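Local coordinates for protein Asp/Glu-specific dipeptidyl-peptidase (Flavobacterium psychrophilum, PDB 5JXF) that removes dipeptides from the N-terminus of oligopeptides as a serine peptidase of family S46, strictly requiring aspartate or glutamate at the P1 position, at residues 145-148 with 149-152; 547-550 with 551-555; 563-566 with 567-571; 684-687 with 688-692. All coordinates share one frame; numbering follows the deposited sequence.

Contact 1: residues 145-148 with 149-152. Unlike the reference sequence in segment 149-152: I151 (reference Val).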
loop_
_atom_site.group_PDB
_atom_site.type_symbol
_atom_site.label_atom_id
_atom_site.label_comp_id
_atom_site.label_asym_id
_atom_site.label_seq_id
_atom_site.Cartn_x
_atom_site.Cartn_y
_atom_site.Cartn_z
ATOM N N ASN A 145 -30.155 -32.252 13.798
ATOM C CA ASN A 145 -31.158 -32.637 14.790
ATOM C C ASN A 145 -30.945 -32.039 16.177
ATOM O O ASN A 145 -29.962 -32.327 16.857
ATOM C CB ASN A 145 -31.201 -34.158 14.880
ATOM C CG ASN A 145 -31.291 -34.808 13.516
ATOM O OD1 ASN A 145 -30.280 -35.032 12.847
ATOM N ND2 ASN A 145 -32.505 -35.091 13.085
ATOM N N ASP A 146 -31.876 -31.197 16.597
ATOM C CA ASP A 146 -31.792 -30.602 17.920
ATOM C C ASP A 146 -31.953 -31.664 19.007
ATOM O O ASP A 146 -32.902 -32.452 18.987
ATOM C CB ASP A 146 -32.852 -29.518 18.090
ATOM C CG ASP A 146 -32.638 -28.680 19.340
ATOM O OD1 ASP A 146 -32.105 -29.207 20.343
ATOM O OD2 ASP A 146 -33.009 -27.488 19.319
ATOM N N VAL A 147 -31.023 -31.669 19.961
ATOM C CA VAL A 147 -31.048 -32.637 21.055
ATOM C C VAL A 147 -30.756 -31.967 22.392
ATOM O O VAL A 147 -30.218 -32.598 23.302
ATOM C CB VAL A 147 -30.027 -33.774 20.831
ATOM C CG1 VAL A 147 -30.453 -34.664 19.665
ATOM C CG2 VAL A 147 -28.652 -33.201 20.593
ATOM N N THR A 148 -31.114 -30.686 22.501
ATOM C CA THR A 148 -30.887 -29.902 23.713
ATOM C C THR A 148 -31.481 -30.588 24.948
ATOM O O THR A 148 -30.759 -30.870 25.909
ATOM C CB THR A 148 -31.493 -28.489 23.602
ATOM O OG1 THR A 148 -31.080 -27.873 22.377
ATOM C CG2 THR A 148 -31.049 -27.629 24.772
ATOM N N ALA A 149 -32.789 -30.848 24.915
ATOM C CA ALA A 149 -33.486 -31.498 26.031
ATOM C C ALA A 149 -32.766 -32.758 26.498
ATOM O O ALA A 149 -32.553 -32.954 27.690
ATOM C CB ALA A 149 -34.922 -31.833 25.641
ATOM N N GLN A 150 -32.361 -33.593 25.551
ATOM C CA GLN A 150 -31.680 -34.832 25.889
ATOM C C GLN A 150 -30.307 -34.594 26.514
ATOM O O GLN A 150 -29.847 -35.390 27.328
ATOM C CB GLN A 150 -31.548 -35.714 24.648
ATOM C CG GLN A 150 -32.785 -35.703 23.745
ATOM C CD GLN A 150 -32.708 -36.727 22.620
ATOM O OE1 GLN A 150 -32.143 -37.814 22.785
ATOM N NE2 GLN A 150 -33.257 -36.374 21.458
ATOM N N ILE A 151 -29.663 -33.492 26.150
ATOM C CA ILE A 151 -28.310 -33.223 26.618
ATOM C C ILE A 151 -28.327 -32.541 27.994
ATOM O O ILE A 151 -27.560 -32.918 28.884
ATOM C CB ILE A 151 -27.525 -32.359 25.585
ATOM C CG1 ILE A 151 -27.375 -33.122 24.258
ATOM C CG2 ILE A 151 -26.161 -31.943 26.128
ATOM C CD1 ILE A 151 -26.678 -34.453 24.352
ATOM N N LEU A 152 -29.214 -31.566 28.185
ATOM C CA LEU A 152 -29.308 -30.859 29.468
ATOM C C LEU A 152 -30.183 -31.595 30.471
ATOM O O LEU A 152 -30.554 -31.044 31.510
ATOM C CB LEU A 152 -29.852 -29.447 29.269
ATOM C CG LEU A 152 -28.991 -28.544 28.390
ATOM C CD1 LEU A 152 -29.600 -27.156 28.324
ATOM C CD2 LEU A 152 -27.556 -28.503 28.920
#
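V147 and I151 meet one turn apart, V147 CG2 lying 3.9 Å from I151 CG1, where strand 138-146 gives way to the short helix 148-151. I151 repays following outward. Its CB sits near the carbonyl oxygens of both V147 and T148; I151 CG1, set anti to its own carbonyl carbon (chi1 -63°), comes within 3.0 Å of V147 O and reaches V147 CG2; CD1 then leads away, 4.1 Å from V147 O. On V147 the other methyl, CG1, meets Q150 NE2 at 3.7 Å.

T148 has a polar side and an apolar one. Its OG1 and its backbone N both donate to D146 OD1, at 2.6 Å for OG1 and 2.8 Å for N, the hydroxyl arriving on the syn lone pair. Its methyl CG2 runs alongside L152, 3.9 Å from L152 CD1, both side chains pointing the same way. T148 O takes two N-H groups: L152 N comes in almost straight at 2.8 Å, while I151 N stands well above the carbonyl plane. With an alanine at T148, D146 OD1 would probably keep just the backbone donor, and Y198 N, which also bonds OG1, would lose its acceptor. V147 and I151 pack against strand 197-214 and helix 162-178, T148 and L152 against the strand. The D146 grip on T148 N is an Asx turn, and with V147 at the N-cap position the arrangement is characteristic of a helix start.

Contact 2: residues 547-550 with 551-555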
loop_
_atom_site.group_PDB
_atom_site.type_symbol
_atom_site.label_atom_id
_atom_site.label_comp_id
_atom_site.label_asym_id
_atom_site.label_seq_id
_atom_site.Cartn_x
_atom_site.Cartn_y
_atom_site.Cartn_z
ATOM N N ALA A 547 -1.371 -23.470 35.002
ATOM C CA ALA A 547 -2.536 -24.212 34.516
ATOM C C ALA A 547 -3.658 -24.431 35.544
ATOM O O ALA A 547 -4.825 -24.251 35.199
ATOM C CB ALA A 547 -2.090 -25.560 33.951
ATOM N N PRO A 548 -3.325 -24.834 36.794
ATOM C CA PRO A 548 -4.434 -25.018 37.740
ATOM C C PRO A 548 -5.292 -23.763 37.890
ATOM O O PRO A 548 -6.511 -23.825 37.718
ATOM C CB PRO A 548 -3.723 -25.350 39.062
ATOM C CG PRO A 548 -2.417 -25.920 38.657
ATOM C CD PRO A 548 -2.027 -25.171 37.412
ATOM N N ARG A 549 -4.655 -22.633 38.178
ATOM C CA ARG A 549 -5.390 -21.400 38.416
ATOM C C ARG A 549 -6.141 -20.930 37.164
ATOM O O ARG A 549 -7.337 -20.633 37.238
ATOM C CB ARG A 549 -4.443 -20.313 38.916
ATOM C CG ARG A 549 -5.136 -19.000 39.185
ATOM C CD ARG A 549 -5.749 -18.979 40.591
ATOM N NE ARG A 549 -5.951 -17.612 41.062
ATOM C CZ ARG A 549 -7.124 -17.122 41.444
ATOM N NH1 ARG A 549 -8.204 -17.888 41.407
ATOM N NH2 ARG A 549 -7.218 -15.863 41.849
ATOM N N TYR A 550 -5.451 -20.879 36.023
ATOM C CA TYR A 550 -6.080 -20.495 34.753
ATOM C C TYR A 550 -7.357 -21.289 34.452
ATOM O O TYR A 550 -8.372 -20.718 34.055
ATOM C CB TYR A 550 -5.100 -20.668 33.591
ATOM C CG TYR A 550 -5.708 -20.385 32.221
ATOM C CD1 TYR A 550 -5.696 -19.106 31.690
ATOM C CD2 TYR A 550 -6.305 -21.403 31.462
ATOM C CE1 TYR A 550 -6.246 -18.839 30.441
ATOM C CE2 TYR A 550 -6.870 -21.142 30.226
ATOM C CZ TYR A 550 -6.830 -19.858 29.717
ATOM O OH TYR A 550 -7.377 -19.580 28.483
ATOM N N ASP A 551 -7.294 -22.607 34.626
ATOM C CA ASP A 551 -8.456 -23.472 34.416
ATOM C C ASP A 551 -9.630 -23.070 35.301
ATOM O O ASP A 551 -10.754 -22.909 34.822
ATOM C CB ASP A 551 -8.094 -24.935 34.678
ATOM C CG ASP A 551 -7.025 -25.450 33.735
ATOM O OD1 ASP A 551 -6.919 -24.923 32.610
ATOM O OD2 ASP A 551 -6.282 -26.374 34.126
ATOM N N GLU A 552 -9.354 -22.919 36.592
ATOM C CA GLU A 552 -10.359 -22.518 37.568
ATOM C C GLU A 552 -11.117 -21.272 37.114
ATOM O O GLU A 552 -12.347 -21.254 37.082
ATOM C CB GLU A 552 -9.695 -22.266 38.923
ATOM C CG GLU A 552 -10.654 -21.932 40.051
ATOM C CD GLU A 552 -9.936 -21.676 41.360
ATOM O OE1 GLU A 552 -9.097 -20.748 41.407
ATOM O OE2 GLU A 552 -10.204 -22.406 42.338
ATOM N N ILE A 553 -10.366 -20.242 36.740
ATOM C CA ILE A 553 -10.954 -18.961 36.384
ATOM C C ILE A 553 -11.667 -19.022 35.042
ATOM O O ILE A 553 -12.714 -18.398 34.851
ATOM C CB ILE A 553 -9.881 -17.873 36.348
ATOM C CG1 ILE A 553 -9.081 -17.908 37.650
ATOM C CG2 ILE A 553 -10.506 -16.504 36.111
ATOM C CD1 ILE A 553 -7.857 -17.022 37.647
ATOM N N ASN A 554 -11.098 -19.783 34.115
ATOM C CA ASN A 554 -11.655 -19.878 32.777
ATOM C C ASN A 554 -12.993 -20.611 32.812
ATOM O O ASN A 554 -13.933 -20.247 32.102
ATOM C CB ASN A 554 -10.675 -20.578 31.838
ATOM C CG ASN A 554 -11.001 -20.335 30.367
ATOM O OD1 ASN A 554 -11.466 -19.256 29.993
ATOM N ND2 ASN A 554 -10.783 -21.347 29.536
ATOM N N LEU A 555 -13.082 -21.637 33.655
ATOM C CA LEU A 555 -14.345 -22.334 33.855
ATOM C C LEU A 555 -15.418 -21.357 34.330
ATOM O O LEU A 555 -16.560 -21.408 33.862
ATOM C CB LEU A 555 -14.192 -23.487 34.856
ATOM C CG LEU A 555 -13.381 -24.718 34.430
ATOM C CD1 LEU A 555 -13.549 -25.835 35.446
ATOM C CD2 LEU A 555 -13.758 -25.203 33.029
#
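R549 and E552, one turn apart, form a salt bridge on the outer side of the helix, NH1 donating to OE1 at 3.0 Å. R549 leaves the backbone with CG anti to N (chi1 180°), then kinks at chi2 (85°), which brings the guanidinium toward E552 and I553. E552 OE1 meets it at the edge, near the guanidinium plane, yet the carboxylate is turned 87° against that plane, a single-oxygen contact and not a paired one. Over one guanidinium face lies I553 CD1, 3.7 Å above the plane and toward the rim; the same methyl touches R549 CG.

These pairs ride on the first turns of helix 547-571, an alpha-helix whose i to i+4 bonds here include N554 N to Y550 O. Y550 and N554 run side by side, with N554 CB over one ring face near its rim, 4.2 Å above the plane, and the amide tilted from the ring. D551 OD1 approaches the ring edge in plane, 3.8 Å from Y550 CD2. The ring also rests on I398 and R405 of helix 386-415, so an alanine at Y550 would probably open a gap between the two helices and leave N554 CB without its aromatic cover.

Contact 3: residues 563-566 with 567-571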
loop_
_atom_site.group_PDB
_atom_site.type_symbol
_atom_site.label_atom_id
_atom_site.label_comp_id
_atom_site.label_asym_id
_atom_site.label_seq_id
_atom_site.Cartn_x
_atom_site.Cartn_y
_atom_site.Cartn_z
ATOM N N ILE A 563 -24.188 -17.818 30.387
ATOM C CA ILE A 563 -25.343 -17.083 30.906
ATOM C C ILE A 563 -25.504 -15.738 30.209
ATOM O O ILE A 563 -26.621 -15.301 29.918
ATOM C CB ILE A 563 -25.225 -16.850 32.416
ATOM C CG1 ILE A 563 -25.207 -18.182 33.159
ATOM C CG2 ILE A 563 -26.366 -15.977 32.930
ATOM C CD1 ILE A 563 -25.063 -18.020 34.654
ATOM N N TYR A 564 -24.375 -15.091 29.946
ATOM C CA TYR A 564 -24.363 -13.828 29.223
ATOM C C TYR A 564 -25.016 -14.014 27.852
ATOM O O TYR A 564 -25.775 -13.155 27.396
ATOM C CB TYR A 564 -22.927 -13.312 29.082
ATOM C CG TYR A 564 -22.805 -11.890 28.582
ATOM C CD1 TYR A 564 -23.837 -10.972 28.746
ATOM C CD2 TYR A 564 -21.655 -11.470 27.928
ATOM C CE1 TYR A 564 -23.720 -9.676 28.281
ATOM C CE2 TYR A 564 -21.525 -10.183 27.456
ATOM C CZ TYR A 564 -22.557 -9.287 27.630
ATOM O OH TYR A 564 -22.414 -8.003 27.155
ATOM N N MET A 565 -24.727 -15.148 27.213
ATOM C CA MET A 565 -25.294 -15.478 25.904
ATOM C C MET A 565 -26.814 -15.607 25.987
ATOM O O MET A 565 -27.545 -14.987 25.213
ATOM C CB MET A 565 -24.678 -16.776 25.371
ATOM C CG MET A 565 -24.976 -17.089 23.901
ATOM S SD MET A 565 -24.302 -15.847 22.771
ATOM C CE MET A 565 -25.810 -15.133 22.120
ATOM N N LYS A 566 -27.275 -16.408 26.944
ATOM C CA LYS A 566 -28.706 -16.606 27.179
ATOM C C LYS A 566 -29.415 -15.292 27.488
ATOM O O LYS A 566 -30.544 -15.064 27.052
ATOM C CB LYS A 566 -28.920 -17.601 28.323
ATOM C CG LYS A 566 -30.372 -17.824 28.732
ATOM C CD LYS A 566 -30.455 -18.829 29.880
ATOM C CE LYS A 566 -31.796 -18.785 30.591
ATOM N NZ LYS A 566 -32.927 -19.127 29.688
ATOM N N ALA A 567 -28.742 -14.430 28.240
ATOM C CA ALA A 567 -29.305 -13.140 28.611
ATOM C C ALA A 567 -29.596 -12.310 27.374
ATOM O O ALA A 567 -30.675 -11.732 27.239
ATOM C CB ALA A 567 -28.362 -12.393 29.538
ATOM N N GLN A 568 -28.626 -12.262 26.468
ATOM C CA GLN A 568 -28.761 -11.469 25.255
ATOM C C GLN A 568 -29.841 -12.056 24.351
ATOM O O GLN A 568 -30.566 -11.322 23.681
ATOM C CB GLN A 568 -27.417 -11.374 24.526
ATOM C CG GLN A 568 -26.373 -10.564 25.291
ATOM C CD GLN A 568 -25.050 -10.449 24.555
ATOM O OE1 GLN A 568 -24.976 -9.913 23.442
ATOM N NE2 GLN A 568 -23.990 -10.949 25.182
ATOM N N LEU A 569 -29.959 -13.378 24.356
ATOM C CA LEU A 569 -31.001 -14.047 23.589
ATOM C C LEU A 569 -32.396 -13.656 24.085
ATOM O O LEU A 569 -33.335 -13.555 23.294
ATOM C CB LEU A 569 -30.813 -15.560 23.657
ATOM C CG LEU A 569 -29.828 -16.141 22.640
ATOM C CD1 LEU A 569 -29.363 -17.534 23.036
ATOM C CD2 LEU A 569 -30.462 -16.174 21.264
ATOM N N GLU A 570 -32.524 -13.423 25.390
ATOM C CA GLU A 570 -33.820 -13.099 25.979
ATOM C C GLU A 570 -34.221 -11.647 25.747
ATOM O O GLU A 570 -35.319 -11.362 25.271
ATOM C CB GLU A 570 -33.821 -13.384 27.483
ATOM C CG GLU A 570 -33.640 -14.844 27.853
ATOM C CD GLU A 570 -33.771 -15.084 29.351
ATOM O OE1 GLU A 570 -33.846 -14.099 30.120
ATOM O OE2 GLU A 570 -33.783 -16.264 29.764
ATOM N N LEU A 571 -33.321 -10.735 26.088
ATOM C CA LEU A 571 -33.641 -9.315 26.116
ATOM C C LEU A 571 -33.553 -8.646 24.742
ATOM O O LEU A 571 -33.745 -7.436 24.623
ATOM C CB LEU A 571 -32.712 -8.605 27.099
ATOM C CG LEU A 571 -32.639 -9.247 28.485
ATOM C CD1 LEU A 571 -31.605 -8.545 29.348
ATOM C CD2 LEU A 571 -34.003 -9.212 29.143
#
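With its CG anti to the backbone N (chi1 -169°), Y564 sends its ring outward, leaning toward the next turn, while Q568, its CG beside the backbone N (chi1 -67°) and its chain extended beyond, reaches over to meet it. The result puts Q568 NE2 over the middle of one ring face, 3.2 Å above the plane. The amide is neither flat on the ring nor upright, its plane tilted 46° from that of the aromatic, and the nearest atom is Y564 CZ, 3.3 Å from NE2. Besides the ring, the amide nitrogen has a second partner, a weak hydrogen bond to the loop carbonyl Y292 O.

This i to i+4 spacing is that of the alpha-helix 547-571 near its C-terminal end, where backbone bonds such as L569 N to M565 O, 3.0 Å long, repeat along the axis. On another side of the helix K566 stretches out and turns at its last torsion, bringing NZ to E570 OE2 at 3.0 Å in a salt bridge, nearly along the carboxylate C-O axis. The other carboxylate oxygen, OE1, is held by Y384 OH, and the glutamate is thus gripped at both oxygens. M565 bends at two torsions and lays its CE 4.2 Å from L569 CG. Beyond the pair, F371 of helix 360-375 meets the Y564 ring edge-to-face, and A567 packs against the same phenylalanine.

Contact 4: residues 684-687 with 688-692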
loop_
_atom_site.group_PDB
_atom_site.type_symbol
_atom_site.label_atom_id
_atom_site.label_comp_id
_atom_site.label_asym_id
_atom_site.label_seq_id
_atom_site.Cartn_x
_atom_site.Cartn_y
_atom_site.Cartn_z
ATOM N N GLY A 684 -11.454 -6.303 7.640
ATOM C CA GLY A 684 -12.437 -7.098 8.329
ATOM C C GLY A 684 -11.840 -8.306 9.014
ATOM O O GLY A 684 -12.544 -9.278 9.301
ATOM N N THR A 685 -10.542 -8.256 9.286
ATOM C CA THR A 685 -9.885 -9.371 9.954
ATOM C C THR A 685 -10.343 -9.451 11.402
ATOM O O THR A 685 -10.073 -10.424 12.107
ATOM C CB THR A 685 -8.371 -9.239 9.880
ATOM O OG1 THR A 685 -8.024 -7.867 10.056
ATOM C CG2 THR A 685 -7.879 -9.664 8.517
ATOM N N MET A 686 -11.073 -8.427 11.821
ATOM C CA MET A 686 -11.652 -8.345 13.150
ATOM C C MET A 686 -13.003 -9.043 13.261
ATOM O O MET A 686 -13.574 -9.126 14.354
ATOM C CB MET A 686 -11.839 -6.885 13.529
ATOM C CG MET A 686 -12.818 -6.213 12.577
ATOM S SD MET A 686 -13.075 -4.474 12.896
ATOM C CE MET A 686 -13.450 -4.542 14.627
ATOM N N SER A 687 -13.522 -9.533 12.145
ATOM C CA SER A 687 -14.954 -9.864 12.086
ATOM C C SER A 687 -15.435 -11.019 12.974
ATOM O O SER A 687 -16.632 -11.202 13.102
ATOM C CB SER A 687 -15.358 -10.138 10.650
ATOM O OG SER A 687 -14.537 -11.131 10.065
ATOM N N ASP A 688 -14.525 -11.775 13.587
ATOM C CA ASP A 688 -14.906 -12.815 14.560
ATOM C C ASP A 688 -15.341 -12.215 15.889
ATOM O O ASP A 688 -15.971 -12.884 16.715
ATOM C CB ASP A 688 -13.746 -13.765 14.856
ATOM C CG ASP A 688 -13.353 -14.618 13.676
ATOM O OD1 ASP A 688 -13.955 -14.483 12.585
ATOM O OD2 ASP A 688 -12.406 -15.413 13.854
ATOM N N ILE A 689 -14.947 -10.964 16.111
ATOM C CA ILE A 689 -15.146 -10.281 17.392
ATOM C C ILE A 689 -16.123 -9.117 17.210
ATOM O O ILE A 689 -16.957 -8.847 18.068
ATOM C CB ILE A 689 -13.796 -9.766 17.952
ATOM C CG1 ILE A 689 -12.818 -10.932 18.125
ATOM C CG2 ILE A 689 -13.988 -8.970 19.249
ATOM C CD1 ILE A 689 -13.307 -12.006 19.076
ATOM N N HIS A 690 -16.011 -8.443 16.066
ATOM C CA HIS A 690 -16.897 -7.332 15.729
ATOM C C HIS A 690 -17.098 -7.278 14.224
ATOM O O HIS A 690 -16.130 -7.150 13.472
ATOM C CB HIS A 690 -16.322 -6.004 16.234
ATOM C CG HIS A 690 -17.143 -4.803 15.867
ATOM N ND1 HIS A 690 -16.619 -3.723 15.191
ATOM C CD2 HIS A 690 -18.444 -4.505 16.100
ATOM C CE1 HIS A 690 -17.562 -2.814 15.015
ATOM N NE2 HIS A 690 -18.677 -3.262 15.562
ATOM N N TYR A 691 -18.350 -7.386 13.787
ATOM C CA TYR A 691 -18.672 -7.315 12.367
ATOM C C TYR A 691 -19.139 -5.901 11.994
ATOM O O TYR A 691 -20.085 -5.386 12.574
ATOM C CB TYR A 691 -19.744 -8.356 12.006
ATOM C CG TYR A 691 -20.089 -8.413 10.527
ATOM C CD1 TYR A 691 -19.401 -9.256 9.665
ATOM C CD2 TYR A 691 -21.096 -7.620 9.994
ATOM C CE1 TYR A 691 -19.714 -9.309 8.322
ATOM C CE2 TYR A 691 -21.407 -7.668 8.651
ATOM C CZ TYR A 691 -20.718 -8.510 7.827
ATOM O OH TYR A 691 -21.030 -8.545 6.491
ATOM N N ASP A 692 -18.458 -5.273 11.039
ATOM C CA ASP A 692 -18.865 -3.963 10.516
ATOM C C ASP A 692 -19.141 -4.154 9.034
ATOM O O ASP A 692 -18.237 -4.486 8.271
ATOM C CB ASP A 692 -17.778 -2.908 10.766
ATOM C CG ASP A 692 -18.124 -1.507 10.200
ATOM O OD1 ASP A 692 -18.959 -1.357 9.280
ATOM O OD2 ASP A 692 -17.517 -0.531 10.682
HETATM O O HOH W 1 -11.474 -11.870 13.981
HETATM O O HOH W 2 -15.750 -13.478 11.047
#
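M686 and H690 lie side by side across this tight bend, which begins with a type I beta turn from G684 to S687. S687 N closes the turn on G684 O, which also accepts, almost straight, from S687 OG at 2.8 Å. T685 follows, its carbonyl taking a bond from a water that in turn accepts from D688 N. Next, M686 places CE at the edge of the imidazole, near its plane and 3.3 Å from H690 ND1, a buried nitrogen with no polar partner in the model. M686 O is gripped by two N-H groups arriving from opposite faces of its carbonyl plane, I689 N at 2.9 Å and H690 N at 3.1 Å. S687 adds a CA-H...O contact to H690 O, and its hydroxyl shares a second water with D688 OD1.

S687 OG also bonds R680, the residue probably responsible for acidic P1 recognition, while D688 is held by T658 and, in a salt bridge, by K347; S687 and D688 thus appear to form a second shell behind the pocket residues R680 and T658. The bend lies in the loop between strands 673-680 and 698-702, with I689 packed on helices 295-325 and 328-357 and M686 on L355 of the latter.

Overall arrangement
Along the chain the four contacts come in series, 1 to 4, and none touches another. Contact 1 belongs to the nine-stranded antiparallel sheet through strand 138-146, whereas contact 4 lies in a loop between two neighbouring strands of the eight-stranded sheet; the centres of contacts 1 and 4 are 30 Å apart. Contacts 2 and 3 share helix 547-571, at its start and toward its end, with centres 24 Å apart, and both pack this long helix against helix 386-415. The centres of contacts 1 and 3 are 19 Å apart, those of contacts 1 and 2 28 Å. Contact 4 alone lies close to the bound dipeptide residues and backs the P1 pocket, probably through R680; the other three are structural packing away from the annotated sites.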